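Local coordinates for autoinducer 2-binding protein LsrB (Clostridium saccharobutylicum DSM 13864, PDB 6DSP) that binds the quorum-sensing signal autoinducer-2 in the cleft between its two lobes, as a receptor of the periplasmic binding protein type, at residues 25-29 against 108-112; 135-139 against 178-183; 141-145 against 242-246; 279-283 against 299-304. One frame throughout, in Å; residues are numbered along the deposited sequence.

Contact 1: residues 25-29 against 108-112; sequences TFIPK and TWDSD. With PAV ((2R,4S)-2-methyl-2,3,3,4-tetrahydroxytetrahydrofuran), chain C.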
loop_
_atom_site.group_PDB
_atom_site.type_symbol
_atom_site.label_atom_id
_atom_site.label_comp_id
_atom_site.label_asym_id
_atom_site.label_seq_id
_atom_site.Cartn_x
_atom_site.Cartn_y
_atom_site.Cartn_z
ATOM N N THR A 25 1.139 18.217 -6.532
ATOM C CA THR A 25 1.794 17.934 -5.254
ATOM C C THR A 25 1.535 16.466 -4.920
ATOM O O THR A 25 0.374 16.036 -4.825
ATOM C CB THR A 25 1.269 18.843 -4.141
ATOM O OG1 THR A 25 1.424 20.217 -4.533
ATOM C CG2 THR A 25 2.009 18.589 -2.844
ATOM N N PHE A 26 2.606 15.692 -4.833
ATOM C CA PHE A 26 2.530 14.248 -4.634
ATOM C C PHE A 26 2.852 13.988 -3.170
ATOM O O PHE A 26 3.978 14.256 -2.720
ATOM C CB PHE A 26 3.530 13.568 -5.576
ATOM C CG PHE A 26 3.518 12.052 -5.544
ATOM C CD1 PHE A 26 2.327 11.344 -5.666
ATOM C CD2 PHE A 26 4.699 11.331 -5.495
ATOM C CE1 PHE A 26 2.341 9.940 -5.747
ATOM C CE2 PHE A 26 4.700 9.942 -5.548
ATOM C CZ PHE A 26 3.517 9.247 -5.647
ATOM N N ILE A 27 1.875 13.476 -2.435
ATOM C CA ILE A 27 1.969 13.366 -0.981
ATOM C C ILE A 27 1.973 11.891 -0.583
ATOM O O ILE A 27 1.000 11.171 -0.856
ATOM C CB ILE A 27 0.829 14.108 -0.263
ATOM C CG1 ILE A 27 0.777 15.576 -0.717
ATOM C CG2 ILE A 27 1.006 13.972 1.263
ATOM C CD1 ILE A 27 -0.394 16.368 -0.154
ATOM N N PRO A 28 3.035 11.410 0.072
ATOM C CA PRO A 28 3.104 10.030 0.527
ATOM C C PRO A 28 2.537 9.917 1.940
ATOM O O PRO A 28 2.268 10.918 2.604
ATOM C CB PRO A 28 4.618 9.799 0.583
ATOM C CG PRO A 28 5.157 11.139 1.080
ATOM C CD PRO A 28 4.296 12.149 0.359
ATOM N N LYS A 29 2.362 8.671 2.399
ATOM C CA LYS A 29 2.002 8.499 3.808
ATOM C C LYS A 29 3.102 9.016 4.726
ATOM O O LYS A 29 2.806 9.532 5.815
ATOM C CB LYS A 29 1.718 7.028 4.124
ATOM C CG LYS A 29 0.447 6.498 3.562
ATOM C CD LYS A 29 0.222 5.039 4.025
ATOM C CE LYS A 29 -1.016 4.399 3.441
ATOM N NZ LYS A 29 -1.036 2.953 3.830
ATOM N N THR A 108 -6.150 10.507 -5.455
ATOM C CA THR A 108 -5.465 9.678 -4.478
ATOM C C THR A 108 -4.702 8.552 -5.169
ATOM O O THR A 108 -4.948 8.222 -6.331
ATOM C CB THR A 108 -6.431 9.101 -3.436
ATOM O OG1 THR A 108 -7.550 8.552 -4.140
ATOM C CG2 THR A 108 -6.923 10.200 -2.489
ATOM N N TRP A 109 -3.789 7.936 -4.426
ATOM C CA TRP A 109 -3.121 6.725 -4.864
ATOM C C TRP A 109 -2.810 5.927 -3.616
ATOM O O TRP A 109 -2.675 6.515 -2.532
ATOM C CB TRP A 109 -1.840 7.088 -5.653
ATOM C CG TRP A 109 -0.728 7.635 -4.781
ATOM C CD1 TRP A 109 -0.721 8.841 -4.102
ATOM C CD2 TRP A 109 0.479 6.969 -4.420
ATOM N NE1 TRP A 109 0.450 8.949 -3.349
ATOM C CE2 TRP A 109 1.190 7.806 -3.511
ATOM C CE3 TRP A 109 1.032 5.736 -4.766
ATOM C CZ2 TRP A 109 2.425 7.442 -2.962
ATOM C CZ3 TRP A 109 2.276 5.377 -4.220
ATOM C CH2 TRP A 109 2.962 6.246 -3.340
ATOM N N ASP A 110 -2.667 4.602 -3.770
ATOM C CA ASP A 110 -2.172 3.717 -2.707
ATOM C C ASP A 110 -3.206 3.492 -1.607
ATOM O O ASP A 110 -3.747 2.386 -1.494
ATOM C CB ASP A 110 -0.815 4.213 -2.186
ATOM C CG ASP A 110 -0.269 3.359 -1.069
ATOM O OD1 ASP A 110 -0.280 2.113 -1.231
ATOM O OD2 ASP A 110 0.238 3.933 -0.060
ATOM N N SER A 111 -3.535 4.518 -0.825
ATOM C CA SER A 111 -4.554 4.410 0.218
ATOM C C SER A 111 -5.561 5.543 0.065
ATOM O O SER A 111 -5.198 6.730 0.145
ATOM C CB SER A 111 -3.934 4.429 1.617
ATOM O OG SER A 111 -4.991 4.161 2.530
ATOM N N ASP A 112 -6.813 5.171 -0.158
ATOM C CA ASP A 112 -7.850 6.088 -0.594
ATOM C C ASP A 112 -8.422 6.895 0.579
ATOM O O ASP A 112 -8.095 6.670 1.759
ATOM C CB ASP A 112 -8.978 5.276 -1.249
ATOM C CG ASP A 112 -9.720 6.039 -2.349
ATOM O OD1 ASP A 112 -9.506 7.264 -2.570
ATOM O OD2 ASP A 112 -10.546 5.381 -3.003
HETATM O O2 PAV C . 1.678 -2.128 2.046
HETATM C C2 PAV C . 2.116 -0.820 1.623
HETATM C C1 PAV C . 3.252 -0.881 0.578
HETATM O O5 PAV C . 2.826 -0.259 2.861
HETATM C C5 PAV C . 2.780 1.098 2.764
HETATM C C4 PAV C . 1.842 1.453 1.595
HETATM O O4 PAV C . 0.958 2.506 1.967
HETATM C C3 PAV C . 1.158 0.108 1.329
HETATM O O3 PAV C . 0.778 0.009 -0.016
HETATM O O13 PAV C . 0.052 -0.053 2.189
#
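Phe26 meets Trp109 obliquely: its CE1 lies over one face of the indole, 3.2 Å from Trp109 NE1, with the ring planes turned 35° apart. The phenyl reaches there with its CG anti to the backbone N (chi1 -177°), and two broad aromatic groups suit the gap between strands that are not sheet neighbours. Ile27 turns its side chain to the other side, onto helix 64-76, and offers Trp109 its carbonyl instead; the weak hydrogen bond from Trp109 NE1 to Ile27 O is 3.4 Å long and gives the buried indole N-H a partner. Pro28, where strand 23-27 has ended, brings its CA to the indole edge. Strands 23-27 and 105-109 belong to the parallel part of the sheet in the N-terminal lobe, flanking strand 81-84, and as in other periplasmic binding proteins their C-terminal ends open on the ligand cleft. Lys29 stretches out from there, its chain extended beyond CG. Its CE packs tightly on Ser111 CB, at 3.4 Å, and NZ gives PAV O4 a 2.8 Å hydrogen bond and forms a salt bridge with Asp167. PAV O4 donates in turn to Asp110 OD2, and PAV O3 to Asp110 OD1, both at 2.6 Å; Gln124 NE2 also bonds to Asp110 OD1, and Ser85 OG to Asp110 OD2.

Contact 2: residues 135-139 against 178-183; sequences VQMGY and YIKSKY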
loop_
_atom_site.group_PDB
_atom_site.type_symbol
_atom_site.label_atom_id
_atom_site.label_comp_id
_atom_site.label_asym_id
_atom_site.label_seq_id
_atom_site.Cartn_x
_atom_site.Cartn_y
_atom_site.Cartn_z
ATOM N N VAL A 135 -2.364 -14.070 1.810
ATOM C CA VAL A 135 -2.565 -15.395 2.379
ATOM C C VAL A 135 -1.893 -16.462 1.524
ATOM O O VAL A 135 -1.272 -17.393 2.058
ATOM C CB VAL A 135 -4.069 -15.670 2.566
ATOM C CG1 VAL A 135 -4.265 -17.092 3.055
ATOM C CG2 VAL A 135 -4.680 -14.637 3.526
ATOM N N GLN A 136 -1.986 -16.332 0.187
ATOM C CA GLN A 136 -1.391 -17.332 -0.700
ATOM C C GLN A 136 0.126 -17.350 -0.593
ATOM O O GLN A 136 0.745 -18.420 -0.626
ATOM C CB GLN A 136 -1.816 -17.075 -2.144
ATOM C CG GLN A 136 -1.270 -18.131 -3.096
ATOM C CD GLN A 136 -1.937 -19.485 -2.872
ATOM O OE1 GLN A 136 -3.167 -19.582 -2.790
ATOM N NE2 GLN A 136 -1.133 -20.534 -2.760
ATOM N N MET A 137 0.759 -16.173 -0.481
ATOM C CA MET A 137 2.205 -16.165 -0.276
ATOM C C MET A 137 2.562 -16.854 1.019
ATOM O O MET A 137 3.527 -17.620 1.069
ATOM C CB MET A 137 2.716 -14.728 -0.232
ATOM C CG MET A 137 2.656 -14.017 -1.586
ATOM S SD MET A 137 3.540 -12.441 -1.633
ATOM C CE MET A 137 2.622 -11.501 -0.445
ATOM N N GLY A 138 1.787 -16.599 2.075
ATOM C CA GLY A 138 2.028 -17.270 3.348
ATOM C C GLY A 138 1.869 -18.771 3.232
ATOM O O GLY A 138 2.709 -19.528 3.724
ATOM N N TYR A 139 0.779 -19.212 2.590
ATOM C CA TYR A 139 0.549 -20.638 2.370
ATOM C C TYR A 139 1.748 -21.276 1.661
ATOM O O TYR A 139 2.272 -22.320 2.082
ATOM C CB TYR A 139 -0.721 -20.789 1.524
ATOM C CG TYR A 139 -1.072 -22.236 1.208
ATOM C CD1 TYR A 139 -0.431 -22.921 0.177
ATOM C CD2 TYR A 139 -2.040 -22.915 1.933
ATOM C CE1 TYR A 139 -0.726 -24.248 -0.126
ATOM C CE2 TYR A 139 -2.357 -24.244 1.644
ATOM C CZ TYR A 139 -1.696 -24.905 0.615
ATOM O OH TYR A 139 -2.003 -26.224 0.322
ATOM N N TYR A 178 -11.135 -14.746 3.899
ATOM C CA TYR A 178 -10.594 -15.821 3.080
ATOM C C TYR A 178 -10.029 -16.930 3.954
ATOM O O TYR A 178 -10.303 -18.116 3.719
ATOM C CB TYR A 178 -9.535 -15.238 2.154
ATOM C CG TYR A 178 -8.861 -16.198 1.194
ATOM C CD1 TYR A 178 -9.550 -16.750 0.109
ATOM C CD2 TYR A 178 -7.520 -16.521 1.350
ATOM C CE1 TYR A 178 -8.922 -17.589 -0.770
ATOM C CE2 TYR A 178 -6.893 -17.357 0.478
ATOM C CZ TYR A 178 -7.592 -17.893 -0.586
ATOM O OH TYR A 178 -6.964 -18.705 -1.482
ATOM N N ILE A 179 -9.245 -16.569 4.970
ATOM C CA ILE A 179 -8.703 -17.578 5.886
ATOM C C ILE A 179 -9.824 -18.348 6.563
ATOM O O ILE A 179 -9.789 -19.582 6.656
ATOM C CB ILE A 179 -7.775 -16.926 6.931
ATOM C CG1 ILE A 179 -6.487 -16.437 6.255
ATOM C CG2 ILE A 179 -7.462 -17.908 8.072
ATOM C CD1 ILE A 179 -5.630 -15.547 7.144
ATOM N N LYS A 180 -10.832 -17.638 7.070
ATOM C CA LYS A 180 -11.876 -18.334 7.809
ATOM C C LYS A 180 -12.681 -19.256 6.897
ATOM O O LYS A 180 -13.173 -20.308 7.349
ATOM C CB LYS A 180 -12.732 -17.315 8.578
ATOM C CG LYS A 180 -11.952 -16.667 9.725
ATOM C CD LYS A 180 -12.746 -15.600 10.494
ATOM C CE LYS A 180 -11.868 -14.827 11.523
ATOM N NZ LYS A 180 -11.143 -15.775 12.464
ATOM N N SER A 181 -12.781 -18.923 5.604
ATOM C CA SER A 181 -13.494 -19.763 4.646
ATOM C C SER A 181 -12.651 -20.947 4.177
ATOM O O SER A 181 -13.126 -22.094 4.146
ATOM C CB SER A 181 -13.888 -18.901 3.447
ATOM O OG SER A 181 -14.571 -19.677 2.480
ATOM N N LYS A 182 -11.412 -20.691 3.776
ATOM C CA LYS A 182 -10.593 -21.699 3.126
ATOM C C LYS A 182 -9.745 -22.488 4.115
ATOM O O LYS A 182 -9.471 -23.668 3.891
ATOM C CB LYS A 182 -9.709 -21.030 2.067
ATOM C CG LYS A 182 -9.191 -21.998 1.004
ATOM C CD LYS A 182 -8.383 -21.271 -0.062
ATOM C CE LYS A 182 -7.890 -22.214 -1.156
ATOM N NZ LYS A 182 -8.959 -22.591 -2.107
ATOM N N TYR A 183 -9.310 -21.859 5.200
ATOM C CA TYR A 183 -8.413 -22.484 6.171
ATOM C C TYR A 183 -9.013 -22.333 7.559
ATOM O O TYR A 183 -8.429 -21.692 8.435
ATOM C CB TYR A 183 -7.032 -21.836 6.096
ATOM C CG TYR A 183 -6.472 -21.859 4.705
ATOM C CD1 TYR A 183 -6.192 -23.062 4.084
ATOM C CD2 TYR A 183 -6.240 -20.686 4.003
ATOM C CE1 TYR A 183 -5.700 -23.097 2.808
ATOM C CE2 TYR A 183 -5.735 -20.714 2.722
ATOM C CZ TYR A 183 -5.479 -21.930 2.130
ATOM O OH TYR A 183 -4.991 -22.003 0.853
HETATM O O HOH W 1 -4.562 -19.669 -0.549
#
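Val135 packs into the angle between Tyr178 and Ile179, and its two methyls divide the work. CG2 packs on Ile179, 3.7 Å from Ile179 CG1, while CG1 meets the edge of the Tyr178 ring, 3.7 Å from Tyr178 CE2, and comes obliquely to Tyr183, 3.9 Å from Val135 CG1 to Tyr183 CE2. A chi1 of 176° sends CG2 to Ile179 and CG1 to the tyrosines, which suits a short, beta-branched residue at the place where the two chains come nearest. Helices 127-144 and 166-182 both pack in the C-terminal lobe; the axes of their short segments come no nearer than 12.2 Å, at 56°. The CA atoms of Tyr139 and Tyr183 are 9.9 Å apart, a spacing that large rings can bridge: their planes are 29° from parallel, but the rings are slid apart and barely overlap, and the closest approach is Tyr183 OH to Tyr139 CD2, 3.3 Å. Tyr183 follows the end of its helix and also stacks on Trp186.

The other side is looser and wetter. Gln136 OE1 and Tyr178 OH are too far apart to bond directly, and a water bridges them. It donates to Gln136 OE1 at 2.6 Å and is hydrogen-bonded to Tyr178 OH and Tyr183 OH, each at 2.8 Å, lying at the edge of both rings. The amide NH2 of Gln136 turns to Asp140 instead. Apolar packing thus joins the helices directly, whereas the polar ends of Gln136, Tyr178 and Tyr183 meet through a shared water.

Contact 3: residues 141-145 against 242-246; sequences SLKER and AKNVT
Arg145 reaches across to Thr246, and each atom of its side chain finds something on the way. CB is 3.7 Å from Ala242 O, with Lys243 CD a little farther. CG, set between the backbone N and the carbonyl carbon (chi1 71°), lies near Thr246 OG1 and Ala242 O and starts a chain that runs extended to NE; Arg145 CD comes to 3.2 Å from Ala242 O. NE then donates to Thr246 OG1 at 2.9 Å; the N-H···O angle is 148°, and the hydroxyl lies within 5° of the guanidinium plane. Beyond CZ, Asn244 O and Val245 CA cover one face of the group. NH1 gives a 2.9 Å hydrogen bond to a water that donates in turn to Arg145 O and Lys243 O, and NH2 forms a salt bridge with Asp218. Arginine suits this place because its N-H groups point in several directions in one plane, serving hydroxyl, carboxylate and water together. Thr246 uses its other branch as well: CG2 presses on Ser141 CB at a tight 3.4 Å, while Leu142 CD2 rests near its hydroxyl. Ser141 OG itself is held by Arg267. The contact lies where helix 127-144 ends, against the loop from helix 227-237 into strand 246-249, an outermost strand of the parallel sheet in the C-terminal lobe; Thr246, the first residue of that strand, bonds by its backbone to Asp218 and Ile220.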
loop_
_atom_site.group_PDB
_atom_site.type_symbol
_atom_site.label_atom_id
_atom_site.label_comp_id
_atom_site.label_asym_id
_atom_site.label_seq_id
_atom_site.Cartn_x
_atom_site.Cartn_y
_atom_site.Cartn_z
ATOM N N SER A 141 4.885 -20.310 1.386
ATOM C CA SER A 141 6.102 -20.347 2.197
ATOM C C SER A 141 5.979 -21.354 3.330
ATOM O O SER A 141 6.967 -22.006 3.692
ATOM C CB SER A 141 6.438 -18.951 2.727
ATOM O OG SER A 141 6.825 -18.116 1.653
ATOM N N LEU A 142 4.786 -21.489 3.921
ATOM C CA LEU A 142 4.569 -22.492 4.965
ATOM C C LEU A 142 4.806 -23.894 4.429
ATOM O O LEU A 142 5.500 -24.704 5.059
ATOM C CB LEU A 142 3.139 -22.362 5.504
ATOM C CG LEU A 142 2.897 -21.184 6.462
ATOM C CD1 LEU A 142 1.400 -20.912 6.569
ATOM C CD2 LEU A 142 3.522 -21.424 7.834
ATOM N N LYS A 143 4.259 -24.185 3.242
ATOM C CA LYS A 143 4.479 -25.501 2.660
ATOM C C LYS A 143 5.967 -25.749 2.390
ATOM O O LYS A 143 6.471 -26.848 2.636
ATOM C CB LYS A 143 3.633 -25.646 1.397
ATOM C CG LYS A 143 3.660 -27.034 0.785
ATOM C CD LYS A 143 2.558 -27.146 -0.269
ATOM C CE LYS A 143 2.508 -28.543 -0.850
ATOM N NZ LYS A 143 2.464 -29.548 0.258
ATOM N N GLU A 144 6.705 -24.705 1.981
ATOM C CA GLU A 144 8.116 -24.868 1.652
ATOM C C GLU A 144 8.993 -25.079 2.871
ATOM O O GLU A 144 10.100 -25.620 2.723
ATOM C CB GLU A 144 8.602 -23.679 0.834
ATOM C CG GLU A 144 7.998 -23.721 -0.558
ATOM C CD GLU A 144 8.019 -22.397 -1.273
ATOM O OE1 GLU A 144 8.481 -21.399 -0.694
ATOM O OE2 GLU A 144 7.542 -22.359 -2.432
ATOM N N ARG A 145 8.533 -24.714 4.067
ATOM C CA ARG A 145 9.285 -25.027 5.278
ATOM C C ARG A 145 8.792 -26.298 5.955
ATOM O O ARG A 145 9.167 -26.572 7.091
ATOM C CB ARG A 145 9.386 -23.847 6.248
ATOM C CG ARG A 145 8.099 -23.460 6.964
ATOM C CD ARG A 145 8.402 -22.481 8.104
ATOM N NE ARG A 145 7.237 -21.990 8.855
ATOM C CZ ARG A 145 6.767 -22.545 9.973
ATOM N NH1 ARG A 145 7.317 -23.647 10.464
ATOM N NH2 ARG A 145 5.729 -22.003 10.608
ATOM N N ALA A 242 13.776 -18.472 7.864
ATOM C CA ALA A 242 12.541 -18.913 7.230
ATOM C C ALA A 242 12.186 -20.354 7.598
ATOM O O ALA A 242 11.024 -20.747 7.457
ATOM C CB ALA A 242 12.696 -18.812 5.716
ATOM N N LYS A 243 13.141 -21.145 8.095
ATOM C CA LYS A 243 12.801 -22.496 8.517
ATOM C C LYS A 243 12.074 -22.520 9.855
ATOM O O LYS A 243 11.408 -23.521 10.165
ATOM C CB LYS A 243 14.073 -23.354 8.545
ATOM C CG LYS A 243 14.609 -23.580 7.142
ATOM C CD LYS A 243 13.495 -24.162 6.250
ATOM C CE LYS A 243 14.019 -24.885 5.026
ATOM N NZ LYS A 243 12.881 -25.290 4.162
ATOM N N ASN A 244 12.210 -21.466 10.669
ATOM C CA ASN A 244 11.575 -21.399 11.981
ATOM C C ASN A 244 10.189 -20.794 11.931
ATOM O O ASN A 244 9.297 -21.260 12.642
ATOM C CB ASN A 244 12.396 -20.517 12.927
ATOM C CG ASN A 244 13.786 -21.065 13.165
ATOM O OD1 ASN A 244 14.772 -20.475 12.744
ATOM N ND2 ASN A 244 13.870 -22.174 13.874
ATOM N N VAL A 245 9.999 -19.757 11.116
ATOM C CA VAL A 245 8.761 -18.987 11.117
ATOM C C VAL A 245 8.578 -18.411 9.725
ATOM O O VAL A 245 9.560 -18.111 9.028
ATOM C CB VAL A 245 8.809 -17.871 12.185
ATOM C CG1 VAL A 245 9.933 -16.847 11.874
ATOM C CG2 VAL A 245 7.460 -17.174 12.293
ATOM N N THR A 246 7.321 -18.276 9.302
ATOM C CA THR A 246 7.046 -17.735 7.985
ATOM C C THR A 246 6.583 -16.293 8.104
ATOM O O THR A 246 5.585 -16.006 8.761
ATOM C CB THR A 246 6.006 -18.560 7.230
ATOM O OG1 THR A 246 6.533 -19.895 7.019
ATOM C CG2 THR A 246 5.641 -17.904 5.900
HETATM O O HOH W 2 9.458 -25.384 9.641
#

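Contact 4: residues 279-283 against 299-304; sequences MGCYM and IEIPTV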
loop_
_atom_site.group_PDB
_atom_site.type_symbol
_atom_site.label_atom_id
_atom_site.label_comp_id
_atom_site.label_asym_id
_atom_site.label_seq_id
_atom_site.Cartn_x
_atom_site.Cartn_y
_atom_site.Cartn_z
ATOM N N MET A 279 1.205 7.266 -12.488
ATOM C CA MET A 279 -0.168 7.260 -12.964
ATOM C C MET A 279 -1.063 8.168 -12.127
ATOM O O MET A 279 -1.923 8.872 -12.671
ATOM C CB MET A 279 -0.702 5.828 -12.964
ATOM C CG MET A 279 -0.087 4.947 -14.055
ATOM S SD MET A 279 -0.429 3.198 -13.775
ATOM C CE MET A 279 -2.186 3.197 -14.023
ATOM N N GLY A 280 -0.912 8.123 -10.794
ATOM C CA GLY A 280 -1.698 9.004 -9.948
ATOM C C GLY A 280 -1.455 10.460 -10.281
ATOM O O GLY A 280 -2.391 11.253 -10.402
ATOM N N CYS A 281 -0.190 10.815 -10.462
ATOM C CA CYS A 281 0.133 12.193 -10.819
ATOM C C CYS A 281 -0.360 12.538 -12.212
ATOM O O CYS A 281 -0.821 13.663 -12.445
ATOM C CB CYS A 281 1.638 12.422 -10.719
ATOM S SG CYS A 281 2.234 12.398 -9.013
ATOM N N TYR A 282 -0.305 11.588 -13.151
ATOM C CA TYR A 282 -0.839 11.846 -14.486
ATOM C C TYR A 282 -2.345 12.127 -14.442
ATOM O O TYR A 282 -2.836 13.056 -15.111
ATOM C CB TYR A 282 -0.572 10.680 -15.449
ATOM C CG TYR A 282 -0.972 11.075 -16.848
ATOM C CD1 TYR A 282 -0.082 11.739 -17.679
ATOM C CD2 TYR A 282 -2.270 10.853 -17.317
ATOM C CE1 TYR A 282 -0.454 12.155 -18.953
ATOM C CE2 TYR A 282 -2.654 11.270 -18.605
ATOM C CZ TYR A 282 -1.732 11.920 -19.414
ATOM O OH TYR A 282 -2.053 12.341 -20.695
ATOM N N MET A 283 -3.103 11.323 -13.684
ATOM C CA MET A 283 -4.546 11.558 -13.604
ATOM C C MET A 283 -4.837 12.935 -13.030
ATOM O O MET A 283 -5.738 13.635 -13.508
ATOM C CB MET A 283 -5.217 10.464 -12.776
ATOM C CG MET A 283 -5.131 9.060 -13.436
ATOM S SD MET A 283 -5.747 8.991 -15.164
ATOM C CE MET A 283 -7.453 9.507 -14.907
ATOM N N ILE A 299 -8.508 6.121 -20.980
ATOM C CA ILE A 299 -7.578 7.229 -21.141
ATOM C C ILE A 299 -6.206 6.667 -21.476
ATOM O O ILE A 299 -5.706 5.787 -20.775
ATOM C CB ILE A 299 -7.533 8.091 -19.871
ATOM C CG1 ILE A 299 -8.913 8.714 -19.648
ATOM C CG2 ILE A 299 -6.440 9.163 -19.974
ATOM C CD1 ILE A 299 -9.187 9.055 -18.230
ATOM N N GLU A 300 -5.606 7.175 -22.552
ATOM C CA GLU A 300 -4.276 6.752 -22.973
ATOM C C GLU A 300 -3.245 7.587 -22.227
ATOM O O GLU A 300 -3.111 8.787 -22.481
ATOM C CB GLU A 300 -4.122 6.930 -24.482
ATOM C CG GLU A 300 -2.698 6.792 -24.981
ATOM C CD GLU A 300 -2.096 5.438 -24.652
ATOM O OE1 GLU A 300 -0.925 5.399 -24.217
ATOM O OE2 GLU A 300 -2.792 4.413 -24.832
ATOM N N ILE A 301 -2.514 6.961 -21.308
ATOM C CA ILE A 301 -1.433 7.622 -20.584
ATOM C C ILE A 301 -0.145 7.395 -21.373
ATOM O O ILE A 301 0.333 6.251 -21.429
ATOM C CB ILE A 301 -1.316 7.084 -19.155
ATOM C CG1 ILE A 301 -2.637 7.319 -18.412
ATOM C CG2 ILE A 301 -0.132 7.719 -18.445
ATOM C CD1 ILE A 301 -2.623 6.838 -16.982
ATOM N N PRO A 302 0.444 8.429 -21.977
ATOM C CA PRO A 302 1.577 8.211 -22.888
ATOM C C PRO A 302 2.691 7.422 -22.214
ATOM O O PRO A 302 3.097 7.726 -21.092
ATOM C CB PRO A 302 2.034 9.632 -23.232
ATOM C CG PRO A 302 0.848 10.487 -22.987
ATOM C CD PRO A 302 0.111 9.853 -21.833
ATOM N N THR A 303 3.187 6.403 -22.918
ATOM C CA THR A 303 4.272 5.500 -22.510
ATOM C C THR A 303 3.906 4.541 -21.381
ATOM O O THR A 303 4.764 3.748 -20.964
ATOM C CB THR A 303 5.604 6.211 -22.206
ATOM O OG1 THR A 303 5.563 6.798 -20.898
ATOM C CG2 THR A 303 5.879 7.290 -23.239
ATOM N N VAL A 304 2.679 4.582 -20.871
ATOM C CA VAL A 304 2.209 3.652 -19.858
ATOM C C VAL A 304 1.174 2.694 -20.428
ATOM O O VAL A 304 1.316 1.478 -20.321
ATOM C CB VAL A 304 1.659 4.401 -18.628
ATOM C CG1 VAL A 304 1.029 3.402 -17.666
ATOM C CG2 VAL A 304 2.777 5.176 -17.958
HETATM O O HOH W 3 -4.018 11.215 -22.224
#
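Helix 273-288 packs here against strand 298-301, an outermost strand of the large mixed sheet, and the turn that follows it. Tyr282 bears on Ile301 in a CH-pi contact, with Ile301 CG2 4.0 Å from the ring centroid and 18° off the normal. A chi1 of -172° swings the Tyr282 ring away from its own backbone N and out toward the strand; Ile301 CG1 touches the same ring at CD2, 3.7 Å away. Pro302 CD closes in on Tyr282 OH at 3.5 Å, and Trp50 meets the ring edge-to-face. A tyrosine suits this place because its ring is apolar while its hydroxyl can reach a water, which lies 2.7 Å from Tyr282 OH and donates to Glu300 O. The sheet is the one that carries the strands of the N-terminal lobe, and strand 298-301 pairs with strand 305-311; the helix lies against one face of the sheet, Cys281 reaching strand 23-27, and the segments run at 124° to each other. Two methionines extend the apolar contact, long and unbranched enough to fit their chains to the isoleucine and valine. Met283, bent at chi2 and chi3, meets Ile299 tip to tip, CE to CD1 at 3.8 Å, while Met279 CG approaches Val304 CG1 at 4.1 Å.

In the fold
Contact 1 alone holds ligand-pocket residues, Lys29 and Asp110, and contact 4 lies in the same lobe, farther from PAV: their centres are 16 Å apart, and they touch where Phe26 CD1 meets Cys281 SG at 3.5 Å, both reaching the same mixed sheet. Contacts 2 and 3 belong to the other lobe and share helix 127-144; their centres are 15 Å apart, with Gly138 O near Thr246 CG2. From contact 1, contact 2 is 29 Å and contact 3 34 Å away between centres. Contacts 3 and 4 lie on opposite sides of the chain's centre, 40 Å between centres. PAV sits between the lobes, also hydrogen-bonded to Asp167, Gln168 and the backbone N of Ser225.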